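Local atomic coordinates of SusD superfamily protein (Bacteroides vulgatus, PDB entry 3MYV), a protein that probably binds polysaccharide at the bacterial outer membrane, as a member of the SusD family of saccharide-binding proteins. Residues Lys208-Ala213 against Leu339-Ala344; Ala344-Gly349 against Ala376-Asp381. All blocks are in the same frame, centred on the assembly; numbering follows the deposited sequence.

Contact 1. Residues Lys208-Ala213 against Leu339-Ala344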
ATOM      1  N   LYS A 208      -8.880  -3.785 -18.025  1.00 17.71           N
ATOM      2  CA  LYS A 208      -8.786  -4.893 -17.071  1.00 14.48           C
ATOM      3  C   LYS A 208      -9.050  -4.412 -15.643  1.00 14.61           C
ATOM      4  O   LYS A 208      -9.789  -5.071 -14.902  1.00 14.28           O
ATOM      5  CB  LYS A 208      -7.427  -5.608 -17.157  1.00 18.38           C
ATOM      6  CG  LYS A 208      -7.162  -6.227 -18.553  1.00 18.96           C
ATOM      7  CD  LYS A 208      -5.946  -7.153 -18.513  1.00 18.34           C
ATOM      8  CE  LYS A 208      -5.577  -7.701 -19.888  1.00 26.54           C
ATOM      9  NZ  LYS A 208      -4.238  -8.381 -19.841  1.00 28.71           N
ATOM     10  N   ALA A 209      -8.462  -3.275 -15.269  1.00 14.23           N
ATOM     11  CA  ALA A 209      -8.673  -2.693 -13.929  1.00 14.23           C
ATOM     12  C   ALA A 209     -10.133  -2.351 -13.682  1.00 15.67           C
ATOM     13  O   ALA A 209     -10.707  -2.714 -12.640  1.00 13.81           O
ATOM     14  CB  ALA A 209      -7.784  -1.449 -13.708  1.00 14.27           C
ATOM     15  N   PHE A 210     -10.761  -1.685 -14.648  1.00 16.75           N
ATOM     16  CA  PHE A 210     -12.187  -1.330 -14.499  1.00 15.70           C
ATOM     17  C   PHE A 210     -13.039  -2.588 -14.384  1.00 15.64           C
ATOM     18  O   PHE A 210     -13.829  -2.734 -13.452  1.00 15.73           O
ATOM     19  CB  PHE A 210     -12.683  -0.451 -15.650  1.00 13.61           C
ATOM     20  CG  PHE A 210     -14.138  -0.161 -15.560  1.00 14.00           C
ATOM     21  CD1 PHE A 210     -14.600   0.844 -14.727  1.00 16.89           C
ATOM     22  CD2 PHE A 210     -15.062  -0.972 -16.199  1.00 19.61           C
ATOM     23  CE1 PHE A 210     -15.961   1.067 -14.577  1.00 21.85           C
ATOM     24  CE2 PHE A 210     -16.423  -0.764 -16.032  1.00 19.28           C
ATOM     25  CZ  PHE A 210     -16.865   0.261 -15.232  1.00 15.44           C
ATOM     26  N   ASP A 211     -12.858  -3.527 -15.309  1.00 14.96           N
ATOM     27  CA  ASP A 211     -13.751  -4.682 -15.361  1.00 16.10           C
ATOM     28  C   ASP A 211     -13.640  -5.513 -14.074  1.00 13.57           C
ATOM     29  O   ASP A 211     -14.646  -5.999 -13.555  1.00 16.13           O
ATOM     30  CB  ASP A 211     -13.439  -5.570 -16.555  1.00 17.21           C
ATOM     31  CG  ASP A 211     -13.837  -4.972 -17.883  1.00 21.34           C
ATOM     32  OD1 ASP A 211     -14.619  -4.016 -17.920  1.00 19.87           O
ATOM     33  OD2 ASP A 211     -13.352  -5.501 -18.906  1.00 23.08           O
ATOM     34  N   LEU A 212     -12.416  -5.678 -13.571  1.00 15.07           N
ATOM     35  CA  LEU A 212     -12.194  -6.429 -12.338  1.00 15.49           C
ATOM     36  C   LEU A 212     -12.749  -5.678 -11.140  1.00 15.20           C
ATOM     37  O   LEU A 212     -13.423  -6.276 -10.275  1.00 13.42           O
ATOM     38  CB  LEU A 212     -10.698  -6.744 -12.134  1.00 16.14           C
ATOM     39  CG  LEU A 212     -10.348  -7.556 -10.867  1.00 18.91           C
ATOM     40  CD1 LEU A 212     -11.208  -8.818 -10.717  1.00 14.79           C
ATOM     41  CD2 LEU A 212      -8.882  -7.952 -10.865  1.00 13.26           C
ATOM     42  N   ALA A 213     -12.469  -4.377 -11.063  1.00 14.17           N
ATOM     43  CA  ALA A 213     -12.917  -3.572  -9.901  1.00 15.10           C
ATOM     44  C   ALA A 213     -14.440  -3.560  -9.861  1.00 14.80           C
ATOM     45  O   ALA A 213     -15.051  -3.737  -8.812  1.00 15.85           O
ATOM     46  CB  ALA A 213     -12.376  -2.121  -9.965  1.00 13.75           C
ATOM     47  N   LEU A 339     -12.459   3.573  -5.968  1.00 14.20           N
ATOM     48  CA  LEU A 339     -11.587   4.585  -6.585  1.00 14.22           C
ATOM     49  C   LEU A 339     -10.806   4.038  -7.779  1.00 13.28           C
ATOM     50  O   LEU A 339     -10.580   4.789  -8.723  1.00 13.76           O
ATOM     51  CB  LEU A 339     -10.661   5.227  -5.555  1.00 15.11           C
ATOM     52  CG  LEU A 339     -11.405   6.049  -4.510  1.00 15.38           C
ATOM     53  CD1 LEU A 339     -10.502   6.400  -3.345  1.00 20.16           C
ATOM     54  CD2 LEU A 339     -12.039   7.309  -5.108  1.00 21.39           C
ATOM     55  N   ILE A 340     -10.416   2.752  -7.765  1.00 13.30           N
ATOM     56  CA  ILE A 340      -9.788   2.136  -8.958  1.00 13.18           C
ATOM     57  C   ILE A 340     -10.785   2.128 -10.148  1.00 12.50           C
ATOM     58  O   ILE A 340     -10.448   2.514 -11.273  1.00 13.61           O
ATOM     59  CB  ILE A 340      -9.282   0.693  -8.661  1.00 11.01           C
ATOM     60  CG1 ILE A 340      -8.119   0.732  -7.635  1.00 11.86           C
ATOM     61  CG2 ILE A 340      -8.922  -0.029 -10.003  1.00 12.70           C
ATOM     62  CD1 ILE A 340      -7.729  -0.626  -7.024  1.00 12.30           C
ATOM     63  N   ALA A 341     -12.008   1.698  -9.900  1.00 13.35           N
ATOM     64  CA  ALA A 341     -13.025   1.739 -10.956  1.00 13.50           C
ATOM     65  C   ALA A 341     -13.243   3.181 -11.479  1.00 14.80           C
ATOM     66  O   ALA A 341     -13.350   3.410 -12.697  1.00 13.33           O
ATOM     67  CB  ALA A 341     -14.349   1.156 -10.444  1.00 12.22           C
ATOM     68  N   ALA A 342     -13.296   4.137 -10.552  1.00 12.84           N
ATOM     69  CA  ALA A 342     -13.481   5.551 -10.889  1.00 14.39           C
ATOM     70  C   ALA A 342     -12.328   6.065 -11.727  1.00 13.72           C
ATOM     71  O   ALA A 342     -12.549   6.767 -12.730  1.00 13.60           O
ATOM     72  CB  ALA A 342     -13.656   6.424  -9.589  1.00 14.47           C
ATOM     73  N   GLU A 343     -11.102   5.721 -11.340  1.00 13.47           N
ATOM     74  CA  GLU A 343      -9.926   6.214 -12.091  1.00 12.05           C
ATOM     75  C   GLU A 343      -9.823   5.596 -13.493  1.00 11.97           C
ATOM     76  O   GLU A 343      -9.599   6.290 -14.500  1.00 11.97           O
ATOM     77  CB  GLU A 343      -8.646   6.002 -11.292  1.00 11.78           C
ATOM     78  CG  GLU A 343      -7.450   6.579 -11.963  1.00 11.31           C
ATOM     79  CD  GLU A 343      -6.151   6.418 -11.204  1.00 14.23           C
ATOM     80  OE1 GLU A 343      -6.163   6.207  -9.987  1.00 15.31           O
ATOM     81  OE2 GLU A 343      -5.083   6.510 -11.849  1.00 13.54           O
ATOM     82  N   ALA A 344      -9.969   4.285 -13.560  1.00 11.61           N
ATOM     83  CA  ALA A 344      -9.853   3.563 -14.811  1.00 12.64           C
ATOM     84  C   ALA A 344     -11.010   3.957 -15.742  1.00 13.67           C
ATOM     85  O   ALA A 344     -10.808   4.177 -16.943  1.00 14.42           O
ATOM     86  CB  ALA A 344      -9.837   2.032 -14.539  1.00 12.56           C
TER

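Contact 2. Residues Ala344-Gly349 against Ala376-Asp381. With EDO (1,2-ethanediol), chain K; EDO (1,2-ethanediol), chain G.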
ATOM      1  N   ALA A 344      -9.969   4.285 -13.560  1.00 11.61           N
ATOM      2  CA  ALA A 344      -9.853   3.563 -14.811  1.00 12.64           C
ATOM      3  C   ALA A 344     -11.010   3.957 -15.742  1.00 13.67           C
ATOM      4  O   ALA A 344     -10.808   4.177 -16.943  1.00 14.42           O
ATOM      5  CB  ALA A 344      -9.837   2.032 -14.539  1.00 12.56           C
ATOM      6  N   GLY A 345     -12.210   4.080 -15.187  1.00 13.22           N
ATOM      7  CA  GLY A 345     -13.390   4.534 -15.960  1.00 15.70           C
ATOM      8  C   GLY A 345     -13.168   5.914 -16.574  1.00 13.96           C
ATOM      9  O   GLY A 345     -13.473   6.157 -17.731  1.00 15.81           O
ATOM     10  N   CYS A 346     -12.604   6.815 -15.776  1.00 16.27           N
ATOM     11  CA  CYS A 346     -12.291   8.136 -16.253  1.00 17.40           C
ATOM     12  C   CYS A 346     -11.297   8.050 -17.422  1.00 18.37           C
ATOM     13  O   CYS A 346     -11.499   8.673 -18.452  1.00 19.38           O
ATOM     14  CB  CYS A 346     -11.743   8.958 -15.098  1.00 18.53           C
ATOM     15  SG  CYS A 346     -11.492  10.675 -15.519  1.00 21.64           S
ATOM     16  N   LYS A 347     -10.259   7.223 -17.290  1.00 15.12           N
ATOM     17  CA  LYS A 347      -9.286   7.062 -18.365  1.00 16.99           C
ATOM     18  C   LYS A 347      -9.842   6.397 -19.613  1.00 18.86           C
ATOM     19  O   LYS A 347      -9.381   6.661 -20.712  1.00 17.79           O
ATOM     20  CB  LYS A 347      -8.059   6.309 -17.869  1.00 16.23           C
ATOM     21  CG  LYS A 347      -7.259   7.098 -16.838  1.00 16.48           C
ATOM     22  CD  LYS A 347      -6.126   6.267 -16.225  1.00 14.90           C
ATOM     23  CE  LYS A 347      -5.106   7.111 -15.488  1.00 14.57           C
ATOM     24  NZ  LYS A 347      -4.222   6.285 -14.586  1.00 14.24           N
ATOM     25  N   LEU A 348     -10.820   5.516 -19.443  1.00 15.69           N
ATOM     26  CA  LEU A 348     -11.426   4.812 -20.578  1.00 16.93           C
ATOM     27  C   LEU A 348     -12.465   5.605 -21.374  1.00 16.89           C
ATOM     28  O   LEU A 348     -12.643   5.371 -22.565  1.00 14.61           O
ATOM     29  CB  LEU A 348     -12.065   3.503 -20.092  1.00 18.91           C
ATOM     30  CG  LEU A 348     -11.081   2.405 -19.701  1.00 21.68           C
ATOM     31  CD1 LEU A 348     -11.767   1.366 -18.817  1.00 16.46           C
ATOM     32  CD2 LEU A 348     -10.480   1.771 -20.961  1.00 17.98           C
ATOM     33  N   GLY A 349     -13.185   6.512 -20.727  1.00 16.44           N
ATOM     34  CA  GLY A 349     -14.357   7.126 -21.345  1.00 16.10           C
ATOM     35  C   GLY A 349     -15.510   6.174 -21.588  1.00 17.47           C
ATOM     36  O   GLY A 349     -15.533   5.045 -21.072  1.00 17.10           O
ATOM     37  N   ALA A 376     -19.304  16.785 -16.002  1.00 14.00           N
ATOM     38  CA  ALA A 376     -18.456  17.911 -16.449  1.00 14.98           C
ATOM     39  C   ALA A 376     -17.191  18.022 -15.587  1.00 15.93           C
ATOM     40  O   ALA A 376     -16.146  18.449 -16.053  1.00 16.98           O
ATOM     41  CB  ALA A 376     -19.240  19.235 -16.402  1.00 16.19           C
ATOM     42  N   ASP A 377     -17.306  17.627 -14.325  1.00 14.18           N
ATOM     43  CA  ASP A 377     -16.208  17.716 -13.357  1.00 15.30           C
ATOM     44  C   ASP A 377     -15.444  16.385 -13.180  1.00 14.37           C
ATOM     45  O   ASP A 377     -14.577  16.271 -12.285  1.00 14.49           O
ATOM     46  CB  ASP A 377     -16.794  18.152 -11.993  1.00 15.35           C
ATOM     47  CG  ASP A 377     -17.211  19.614 -11.972  1.00 22.56           C
ATOM     48  OD1 ASP A 377     -16.767  20.362 -12.855  1.00 24.89           O
ATOM     49  OD2 ASP A 377     -17.979  20.001 -11.071  1.00 22.41           O
ATOM     50  N   TYR A 378     -15.779  15.369 -13.981  1.00 14.64           N
ATOM     51  CA  TYR A 378     -15.184  14.027 -13.832  1.00 16.72           C
ATOM     52  C   TYR A 378     -13.874  13.939 -14.607  1.00 18.09           C
ATOM     53  O   TYR A 378     -13.837  13.458 -15.747  1.00 16.91           O
ATOM     54  CB  TYR A 378     -16.158  12.952 -14.326  1.00 16.37           C
ATOM     55  CG  TYR A 378     -15.748  11.500 -14.165  1.00 16.96           C
ATOM     56  CD1 TYR A 378     -15.066  11.039 -13.030  1.00 14.03           C
ATOM     57  CD2 TYR A 378     -16.127  10.560 -15.108  1.00 18.13           C
ATOM     58  CE1 TYR A 378     -14.757   9.673 -12.874  1.00 17.79           C
ATOM     59  CE2 TYR A 378     -15.813   9.204 -14.964  1.00 13.16           C
ATOM     60  CZ  TYR A 378     -15.137   8.768 -13.832  1.00 17.51           C
ATOM     61  OH  TYR A 378     -14.824   7.433 -13.696  1.00 14.04           O
ATOM     62  N   THR A 379     -12.818  14.423 -13.960  1.00 15.40           N
ATOM     63  CA  THR A 379     -11.484  14.467 -14.499  1.00 14.61           C
ATOM     64  C   THR A 379     -10.567  13.568 -13.664  1.00 15.72           C
ATOM     65  O   THR A 379     -10.874  13.242 -12.522  1.00 15.18           O
ATOM     66  CB  THR A 379     -10.922  15.901 -14.451  1.00 16.37           C
ATOM     67  OG1 THR A 379     -10.699  16.307 -13.087  1.00 14.41           O
ATOM     68  CG2 THR A 379     -11.890  16.888 -15.126  1.00 14.97           C
ATOM     69  N   LEU A 380      -9.423  13.210 -14.218  1.00 15.43           N
ATOM     70  CA  LEU A 380      -8.434  12.440 -13.463  1.00 15.19           C
ATOM     71  C   LEU A 380      -8.027  13.153 -12.154  1.00 14.69           C
ATOM     72  O   LEU A 380      -7.976  12.533 -11.094  1.00 16.55           O
ATOM     73  CB  LEU A 380      -7.211  12.219 -14.331  1.00 15.80           C
ATOM     74  CG  LEU A 380      -6.050  11.443 -13.696  1.00 16.24           C
ATOM     75  CD1 LEU A 380      -6.513  10.092 -13.191  1.00 14.95           C
ATOM     76  CD2 LEU A 380      -4.849  11.325 -14.715  1.00 15.69           C
ATOM     77  N   ASP A 381      -7.769  14.467 -12.216  1.00 16.41           N
ATOM     78  CA  ASP A 381      -7.398  15.218 -11.004  1.00 15.07           C
ATOM     79  C   ASP A 381      -8.476  15.121  -9.926  1.00 14.63           C
ATOM     80  O   ASP A 381      -8.179  15.038  -8.739  1.00 14.83           O
ATOM     81  CB  ASP A 381      -7.106  16.698 -11.308  1.00 16.20           C
ATOM     82  CG  ASP A 381      -5.742  16.914 -11.953  1.00 20.03           C
ATOM     83  OD1 ASP A 381      -4.921  15.993 -11.972  1.00 19.86           O
ATOM     84  OD2 ASP A 381      -5.504  18.014 -12.488  1.00 19.39           O
TER
HETATM   85  C1  EDO K 520     -14.564  11.530 -18.286  1.00 38.75           C
HETATM   86  O1  EDO K 520     -15.620  11.454 -19.253  1.00 36.64           O
HETATM   87  C2  EDO K 520     -13.229  11.245 -18.958  1.00 39.69           C
HETATM   88  O2  EDO K 520     -13.373  10.054 -19.736  1.00 39.76           O
HETATM   89  C1  EDO G 507     -15.635  15.565 -19.066  1.00 33.16           C
HETATM   90  O1  EDO G 507     -16.184  14.423 -18.380  1.00 32.51           O
HETATM   91  C2  EDO G 507     -14.484  16.107 -18.239  1.00 32.85           C
HETATM   92  O2  EDO G 507     -13.591  15.035 -17.904  1.00 34.14           O

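Contact 1. Residues Lys208-Ala213 against Leu339-Ala344
Ala341 O meets the ring edge of Phe210, CD1 lying 3.5 Å from the oxygen, which sits near the ring plane; this is a carbonyl against a C-H edge, not a hydrogen bond. Phe210 reaches it with CG anti to the backbone N (chi1 176°). Helix 350-367 touches the same ring through Ala352 and Gln355. The short segments of helices 206-223 and 334-348 approach to 8.3 Å between axes, with their directions 143° apart, so they run roughly antiparallel. Such closeness rests on small side chains. Ile340 supplies the branch that fills the interface: its CG2 lies 4.1 Å from Ala209 CB and 4.0 Å from Ala213 CB, touching two residues one helical turn apart. Ala213 CB also reaches Ala341 CB at 3.9 Å, and Ala344 CB lies 3.8 Å from the backbone N of Phe210, methyl against main chain. On another side of its helix, Glu343 forms salt bridges with Arg387 and Arg403. Between the segments themselves there are six methyl and ring contacts and no polar bond, which implies an interface held by close apolar packing, consistent with the TPR-like helical part of SusD proteins.

Contact 2. Residues Ala344-Gly349 against Ala376-Asp381
Cys346 and Tyr378 form the aromatic part of the contact. Cys346 SG stands over the centre of the Tyr378 ring, 4.3 Å from the centroid and 7° off the normal, a sulfur-aromatic contact. Cys346 CB, also over the face, makes a CH-pi contact and comes nearest at Tyr378 CZ, 3.6 Å. With SG anti to the backbone N (chi1 -173°), Cys346 also brings its sulfur 3.5 Å from Leu380 N, at the start of helix 380-391, whose N-cap is Thr379.

Among polar groups, the Tyr378 hydroxyl is hydrogen-bonded to Ala342 O, one turn before Cys346; Tyr378 OH also comes 3.1 Å from Cys346 N, but at an angle too poor for a bond. An alanine at Tyr378 would probably leave Ala342 O without this donor and open a gap beneath the sulfur. Ethanediols, likely from crystallisation, bond the carbonyls: the chain K molecule Cys346 O, the chain G molecule Tyr378 O.

The aliphatic chain of Lys347 crosses Leu380, CE to CD1 at 4.0 Å, while NZ pairs with Glu343 and Asn404. Loop and helix 334-348 are thus joined by the Tyr378 hydroxyl bond and by Cys346 packed on its ring, its sulfur perhaps polarised by the nearby helix start.

Helix 334-348 is common to both contacts, which lie with centres about 11 Å apart and share Ala344. Along the chain they come in series: residues 208-213 pair with the middle of helix 334-348 in contact 1, and its C-terminal end meets residues 376-381 in contact 2. The two also touch directly: Phe210 CB lies 3.8 Å from Leu348 CD1, and Glu343 CG lies 3.8 Å from Leu380 CD1. Their centres are about 17 and 23 Å from the centre of the chain, on the same side; contact 1 is buried, contact 2 only partly. The shared helix thereby joins helix 206-223 to the loop before helix 380-391.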